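Long-range contacts in cGAS/DncV-like nucleotidyltransferase in E. coli homolog (Elizabethkingia meningoseptica ATCC 13253 = NBRC 12535, PDB 6E0O), which synthesises cyclic dinucleotide second messengers from nucleoside triphosphates, with magnesium as cofactor, as the signal-producing enzyme of a CBASS antiphage defence system: residues F45-Y50 against D63-Y68; E172-N177 against T258-L263. All blocks are in the same frame, centred on the assembly; numbering follows the deposited sequence.

In the fold
Both contacts border the nucleotide-binding region of this nucleotidyltransferase, and their centres lie about 15 Å apart. Interaction 1 pairs strands 42-47 and 62-68 of the catalytic sheet and carries a magnesium ligand, so it forms part of the active site itself. Interaction 2 lies beside it, where helix 171-184 meets the loop between helices 236-252 and 275-289; its nearest atom is about 8 Å from the bound nucleic acid, and the side chain of H174 is about 10 Å from the magnesium ion. The two meet directly where F45 CD2 packs against E172 OE2 at 3.7 Å, while the salt bridge from E172 to R51 ties helix 171-184 to helix 48-52.

Interaction 1 (F45-Y50 against D63-Y68); sequences FLQGSY and DIVMRY. With MG (magnesium ion), chain D; nucleotides of chain B.
F45 lays one face of its ring over V65, whose CB stands 3.7 Å from the ring centroid and almost on the ring normal, a CH-pi contact. With CG between the backbone N and the carbonyl carbon (chi1 68°), the ring folds across the neighbouring strand and brings CZ to 3.4 Å from V65 CG1. The branched valine suits this place: CG1 lies closest to the ring, while CG2 touches F45 CE2 and meets the Q47 amide carbon CD at 3.5 Å. Beneath this packing, F45 and V65 form an antiparallel hydrogen-bonded pair, in which V65 N reaches F45 O at 2.7 Å. L46 and I64 lie side by side on the other face of the sheet.

Beyond Q47 strand pairing gives way to a polar, hydrated end. The strand, the G48-S49 pair leading into a short helix, and the aspartate-bearing strand match the GS and DxD signature of the polymerase beta-like nucleotidyltransferase fold, with D61 and D63 its aspartates. Glycine is apt at G48 because phi is positive and a beta carbon would crowd D63 OD2. D63 OD2 binds the magnesium ion at 2.1 Å. Two waters and three outside atoms complete the shell, D136 (side chain about 4 Å from that of D63) probably among the ligands; one water donates to S49 OG, which also bonds to N55, the other to D63 OD1. Another water links the segments with four bonds, donating to Q47 O and D63 OD2 and accepting from Y50 N and D63 N.

At this end Q47, extended beyond CG, puts NE2 2.7 Å from adenine N3 of nucleotide A2 of chain B, with a weak hydrogen bond to O2'. O3' of its ribose, 2.7 Å from D63 OD1, sits beside this metal-binding aspartate.

Interaction 2 (E172-N177 against T258-L263); sequences EQHYSN and TEVNRL
H174 and N261 bring their backbones unusually close for a helix against an irregular loop: CA to CA is 4.2 Å. Q173 CB and N261 CB meet at 3.8 Å beside them, and a water bridges the gap, accepting from N261 N and lying 2.7 Å from H174 ND1 at the edge of the imidazole ring.

V260 works as the apolar wedge. Its CG1 stands over one face of the H174 ring, a CH-pi contact offset toward the rim, and also approaches H174 O at 3.4 Å; a compact branched side chain fits between ring and helix backbone. The loop contains a type I beta turn from E259 to R262, overlapped by an Asx turn in which N261 OD1 accepts from L263 N at 2.8 Å. N261 ND2 also donates to E259 OE1, so this one asparagine braces both sides of the turn.

One direct hydrogen bond joins helix 171-184 to the turn: N177 ND2 donates to V260 O at 2.9 Å, within its own amide plane and onto a carbonyl lone pair. The amide is brought there by CG lying anti to the carbonyl carbon (chi1 -73°). The other ring nitrogen, H174 NE2, bonds to E220 of helix 216-224.

Interaction 1 (F45-Y50 against D63-Y68)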
loop_
_atom_site.group_PDB
_atom_site.type_symbol
_atom_site.label_atom_id
_atom_site.label_comp_id
_atom_site.label_asym_id
_atom_site.label_seq_id
_atom_site.Cartn_x
_atom_site.Cartn_y
_atom_site.Cartn_z
ATOM N N PHE A 45 10.463 9.916 -0.010
ATOM C CA PHE A 45 10.060 9.025 -1.089
ATOM C C PHE A 45 8.611 8.634 -0.865
ATOM O O PHE A 45 8.030 8.923 0.178
ATOM C CB PHE A 45 10.990 7.818 -1.200
ATOM C CG PHE A 45 10.921 6.857 -0.047
ATOM C CD1 PHE A 45 11.733 7.012 1.072
ATOM C CD2 PHE A 45 10.076 5.763 -0.103
ATOM C CE1 PHE A 45 11.690 6.092 2.121
ATOM C CE2 PHE A 45 10.021 4.845 0.931
ATOM C CZ PHE A 45 10.826 5.006 2.045
ATOM N N LEU A 46 8.020 7.987 -1.865
ATOM C CA LEU A 46 6.632 7.576 -1.770
ATOM C C LEU A 46 6.524 6.089 -1.457
ATOM O O LEU A 46 7.354 5.275 -1.867
ATOM C CB LEU A 46 5.882 7.850 -3.076
ATOM C CG LEU A 46 5.880 9.293 -3.568
ATOM C CD1 LEU A 46 4.971 9.416 -4.805
ATOM C CD2 LEU A 46 5.461 10.265 -2.467
ATOM N N GLN A 47 5.448 5.736 -0.766
ATOM C CA GLN A 47 5.043 4.343 -0.676
ATOM C C GLN A 47 3.542 4.264 -0.924
ATOM O O GLN A 47 2.904 5.264 -1.268
ATOM C CB GLN A 47 5.417 3.769 0.681
ATOM C CG GLN A 47 4.602 4.328 1.799
ATOM C CD GLN A 47 4.940 3.719 3.127
ATOM O OE1 GLN A 47 5.949 3.034 3.278
ATOM N NE2 GLN A 47 4.091 3.966 4.110
ATOM N N GLY A 48 2.973 3.083 -0.757
ATOM C CA GLY A 48 1.550 2.951 -0.907
ATOM C C GLY A 48 1.086 3.109 -2.344
ATOM O O GLY A 48 1.836 2.933 -3.308
ATOM N N SER A 49 -0.200 3.447 -2.468
ATOM C CA SER A 49 -0.896 3.281 -3.738
ATOM C C SER A 49 -0.357 4.187 -4.836
ATOM O O SER A 49 -0.394 3.807 -6.010
ATOM C CB SER A 49 -2.387 3.538 -3.541
ATOM O OG SER A 49 -2.598 4.878 -3.126
ATOM N N TYR A 50 0.118 5.388 -4.506
ATOM C CA TYR A 50 0.718 6.217 -5.545
ATOM C C TYR A 50 2.053 5.639 -5.997
ATOM O O TYR A 50 2.391 5.713 -7.181
ATOM C CB TYR A 50 0.878 7.656 -5.068
ATOM C CG TYR A 50 -0.382 8.488 -5.160
ATOM C CD1 TYR A 50 -1.273 8.549 -4.102
ATOM C CD2 TYR A 50 -0.667 9.225 -6.296
ATOM C CE1 TYR A 50 -2.416 9.328 -4.171
ATOM C CE2 TYR A 50 -1.799 10.013 -6.374
ATOM C CZ TYR A 50 -2.675 10.052 -5.317
ATOM O OH TYR A 50 -3.800 10.835 -5.410
ATOM N N ASP A 63 0.953 8.783 0.395
ATOM C CA ASP A 63 1.812 8.415 1.519
ATOM C C ASP A 63 3.242 8.849 1.223
ATOM O O ASP A 63 3.918 8.260 0.373
ATOM C CB ASP A 63 1.717 6.911 1.739
ATOM C CG ASP A 63 0.296 6.473 1.947
ATOM O OD1 ASP A 63 -0.320 6.995 2.896
ATOM O OD2 ASP A 63 -0.220 5.668 1.137
ATOM N N ILE A 64 3.683 9.890 1.926
ATOM C CA ILE A 64 5.011 10.464 1.758
ATOM C C ILE A 64 5.863 10.025 2.938
ATOM O O ILE A 64 5.586 10.401 4.087
ATOM C CB ILE A 64 4.952 11.997 1.681
ATOM C CG1 ILE A 64 4.031 12.441 0.545
ATOM C CG2 ILE A 64 6.344 12.588 1.546
ATOM C CD1 ILE A 64 3.809 13.944 0.503
ATOM N N VAL A 65 6.907 9.254 2.659
ATOM C CA VAL A 65 7.800 8.756 3.695
ATOM C C VAL A 65 8.936 9.750 3.887
ATOM O O VAL A 65 9.537 10.219 2.914
ATOM C CB VAL A 65 8.348 7.369 3.326
ATOM C CG1 VAL A 65 9.225 6.855 4.456
ATOM C CG2 VAL A 65 7.229 6.387 3.020
ATOM N N MET A 66 9.225 10.082 5.142
ATOM C CA MET A 66 10.363 10.933 5.480
ATOM C C MET A 66 11.300 10.112 6.355
ATOM O O MET A 66 11.078 9.979 7.562
ATOM C CB MET A 66 9.938 12.210 6.184
ATOM C CG MET A 66 11.095 13.183 6.333
ATOM S SD MET A 66 10.887 14.471 7.558
ATOM C CE MET A 66 11.232 13.546 9.044
ATOM N N ARG A 67 12.347 9.564 5.749
ATOM C CA ARG A 67 13.275 8.672 6.432
ATOM C C ARG A 67 14.448 9.490 6.962
ATOM O O ARG A 67 15.278 9.985 6.189
ATOM C CB ARG A 67 13.761 7.599 5.461
ATOM C CG ARG A 67 14.636 6.529 6.099
ATOM C CD ARG A 67 15.170 5.556 5.057
ATOM N NE ARG A 67 16.084 6.208 4.121
ATOM C CZ ARG A 67 16.475 5.673 2.976
ATOM N NH1 ARG A 67 16.028 4.474 2.627
ATOM N NH2 ARG A 67 17.289 6.336 2.173
ATOM N N TYR A 68 14.511 9.649 8.282
ATOM C CA TYR A 68 15.617 10.346 8.915
ATOM C C TYR A 68 16.770 9.359 8.949
ATOM O O TYR A 68 16.691 8.322 9.613
ATOM C CB TYR A 68 15.240 10.817 10.316
ATOM C CG TYR A 68 16.305 11.731 10.868
ATOM C CD1 TYR A 68 17.444 11.218 11.467
ATOM C CD2 TYR A 68 16.194 13.106 10.741
ATOM C CE1 TYR A 68 18.431 12.051 11.952
ATOM C CE2 TYR A 68 17.173 13.946 11.212
ATOM C CZ TYR A 68 18.290 13.416 11.817
ATOM O OH TYR A 68 19.254 14.275 12.288
HETATM MG MG MG D . -2.182 4.893 0.975
ATOM P P A B 2 -3.208 2.417 8.182
ATOM O OP1 A B 2 -2.370 1.768 9.224
ATOM O OP2 A B 2 -4.483 3.075 8.580
ATOM O "O5'" A B 2 -2.309 3.511 7.450
ATOM C "C5'" A B 2 -2.073 4.789 8.037
ATOM C "C4'" A B 2 -0.808 5.420 7.508
ATOM O "O4'" A B 2 0.329 4.671 8.011
ATOM C "C3'" A B 2 -0.677 5.432 5.987
ATOM O "O3'" A B 2 0.001 6.612 5.560
ATOM C "C2'" A B 2 0.180 4.204 5.706
ATOM O "O2'" A B 2 0.933 4.270 4.511
ATOM C "C1'" A B 2 1.085 4.153 6.935
ATOM N N9 A B 2 1.487 2.791 7.285
ATOM C C8 A B 2 0.706 1.822 7.871
ATOM N N7 A B 2 1.325 0.686 8.064
ATOM C C5 A B 2 2.598 0.914 7.559
ATOM C C6 A B 2 3.740 0.097 7.456
ATOM N N6 A B 2 3.811 -1.169 7.873
ATOM N N1 A B 2 4.832 0.656 6.913
ATOM C C2 A B 2 4.797 1.916 6.484
ATOM N N3 A B 2 3.788 2.785 6.524
ATOM C C4 A B 2 2.709 2.211 7.080
HETATM O O HOH W 1 0.560 6.613 -1.735
HETATM O O HOH W 2 -2.132 6.061 -0.775
HETATM O O HOH W 3 -2.771 6.512 2.051
#

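Interaction 2 (E172-N177 against T258-L263)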
loop_
_atom_site.group_PDB
_atom_site.type_symbol
_atom_site.label_atom_id
_atom_site.label_comp_id
_atom_site.label_asym_id
_atom_site.label_seq_id
_atom_site.Cartn_x
_atom_site.Cartn_y
_atom_site.Cartn_z
ATOM N N GLU A 172 10.644 -0.581 -0.869
ATOM C CA GLU A 172 11.380 -0.685 -2.123
ATOM C C GLU A 172 11.228 -2.077 -2.721
ATOM O O GLU A 172 10.975 -2.224 -3.919
ATOM C CB GLU A 172 12.854 -0.339 -1.896
ATOM C CG GLU A 172 13.075 1.072 -1.387
ATOM C CD GLU A 172 12.532 2.125 -2.332
ATOM O OE1 GLU A 172 12.672 1.949 -3.555
ATOM O OE2 GLU A 172 11.970 3.136 -1.862
ATOM N N GLN A 173 11.402 -3.109 -1.900
ATOM C CA GLN A 173 11.261 -4.475 -2.377
ATOM C C GLN A 173 9.818 -4.780 -2.770
ATOM O O GLN A 173 9.569 -5.503 -3.743
ATOM C CB GLN A 173 11.752 -5.426 -1.289
ATOM C CG GLN A 173 13.237 -5.257 -0.924
ATOM C CD GLN A 173 13.543 -4.267 0.211
ATOM O OE1 GLN A 173 12.796 -3.327 0.471
ATOM N NE2 GLN A 173 14.664 -4.487 0.882
ATOM N N HIS A 174 8.858 -4.251 -2.016
ATOM C CA HIS A 174 7.456 -4.342 -2.395
ATOM C C HIS A 174 7.225 -3.722 -3.768
ATOM O O HIS A 174 6.599 -4.331 -4.649
ATOM C CB HIS A 174 6.635 -3.606 -1.338
ATOM C CG HIS A 174 5.163 -3.657 -1.565
ATOM N ND1 HIS A 174 4.335 -4.493 -0.851
ATOM C CD2 HIS A 174 4.367 -2.956 -2.404
ATOM C CE1 HIS A 174 3.090 -4.322 -1.261
ATOM N NE2 HIS A 174 3.082 -3.392 -2.199
ATOM N N TYR A 175 7.725 -2.503 -3.959
ATOM C CA TYR A 175 7.567 -1.817 -5.235
ATOM C C TYR A 175 8.164 -2.652 -6.366
ATOM O O TYR A 175 7.511 -2.916 -7.387
ATOM C CB TYR A 175 8.223 -0.420 -5.195
ATOM C CG TYR A 175 8.316 0.120 -6.595
ATOM C CD1 TYR A 175 7.203 0.668 -7.214
ATOM C CD2 TYR A 175 9.491 0.008 -7.333
ATOM C CE1 TYR A 175 7.250 1.104 -8.519
ATOM C CE2 TYR A 175 9.546 0.439 -8.648
ATOM C CZ TYR A 175 8.421 0.988 -9.230
ATOM O OH TYR A 175 8.437 1.418 -10.528
ATOM N N SER A 176 9.410 -3.086 -6.203
ATOM C CA SER A 176 10.108 -3.742 -7.304
ATOM C C SER A 176 9.477 -5.087 -7.648
ATOM O O SER A 176 9.307 -5.411 -8.831
ATOM C CB SER A 176 11.573 -3.927 -6.937
ATOM O OG SER A 176 12.177 -2.663 -6.763
ATOM N N ASN A 177 9.146 -5.879 -6.635
ATOM C CA ASN A 177 8.580 -7.196 -6.906
ATOM C C ASN A 177 7.194 -7.092 -7.529
ATOM O O ASN A 177 6.844 -7.885 -8.409
ATOM C CB ASN A 177 8.554 -8.042 -5.638
ATOM C CG ASN A 177 9.927 -8.522 -5.233
ATOM O OD1 ASN A 177 10.885 -8.418 -6.000
ATOM N ND2 ASN A 177 10.028 -9.063 -4.029
ATOM N N THR A 258 3.779 -15.317 0.722
ATOM C CA THR A 258 4.743 -14.293 1.097
ATOM C C THR A 258 4.119 -12.905 0.964
ATOM O O THR A 258 3.131 -12.701 0.256
ATOM C CB THR A 258 6.012 -14.353 0.235
ATOM O OG1 THR A 258 5.723 -13.886 -1.086
ATOM C CG2 THR A 258 6.574 -15.758 0.145
ATOM N N GLU A 259 4.720 -11.931 1.644
ATOM C CA GLU A 259 4.484 -10.541 1.291
ATOM C C GLU A 259 5.041 -10.302 -0.105
ATOM O O GLU A 259 5.835 -11.090 -0.615
ATOM C CB GLU A 259 5.127 -9.616 2.329
ATOM C CG GLU A 259 4.457 -9.761 3.701
ATOM C CD GLU A 259 4.940 -8.793 4.758
ATOM O OE1 GLU A 259 5.979 -8.145 4.559
ATOM O OE2 GLU A 259 4.271 -8.679 5.807
ATOM N N VAL A 260 4.598 -9.215 -0.738
ATOM C CA VAL A 260 5.124 -8.862 -2.054
ATOM C C VAL A 260 6.637 -8.733 -1.999
ATOM O O VAL A 260 7.331 -9.075 -2.960
ATOM C CB VAL A 260 4.466 -7.574 -2.587
ATOM C CG1 VAL A 260 5.056 -7.219 -3.939
ATOM C CG2 VAL A 260 2.957 -7.728 -2.692
ATOM N N ASN A 261 7.174 -8.249 -0.873
ATOM C CA ASN A 261 8.617 -8.075 -0.734
ATOM C C ASN A 261 9.383 -9.393 -0.759
ATOM O O ASN A 261 10.608 -9.365 -0.893
ATOM C CB ASN A 261 8.946 -7.275 0.533
ATOM C CG ASN A 261 8.443 -7.932 1.803
ATOM O OD1 ASN A 261 8.600 -9.130 2.007
ATOM N ND2 ASN A 261 7.832 -7.139 2.665
ATOM N N ARG A 262 8.707 -10.531 -0.615
ATOM C CA ARG A 262 9.312 -11.863 -0.649
ATOM C C ARG A 262 10.330 -12.090 0.459
ATOM O O ARG A 262 11.098 -13.065 0.408
ATOM C CB ARG A 262 9.927 -12.204 -2.013
ATOM C CG ARG A 262 8.900 -12.567 -3.055
ATOM C CD ARG A 262 9.536 -13.173 -4.292
ATOM N NE ARG A 262 8.615 -14.085 -4.963
ATOM C CZ ARG A 262 8.672 -14.399 -6.253
ATOM N NH1 ARG A 262 9.606 -13.870 -7.031
ATOM N NH2 ARG A 262 7.784 -15.239 -6.765
ATOM N N LEU A 263 10.357 -11.218 1.460
ATOM C CA LEU A 263 11.293 -11.335 2.561
ATOM C C LEU A 263 10.663 -11.935 3.801
ATOM O O LEU A 263 11.384 -12.485 4.637
ATOM C CB LEU A 263 11.841 -9.953 2.926
ATOM C CG LEU A 263 12.724 -9.309 1.860
ATOM C CD1 LEU A 263 12.876 -7.831 2.142
ATOM C CD2 LEU A 263 14.075 -9.997 1.820
HETATM O O HOH W 4 5.456 -6.469 0.687
#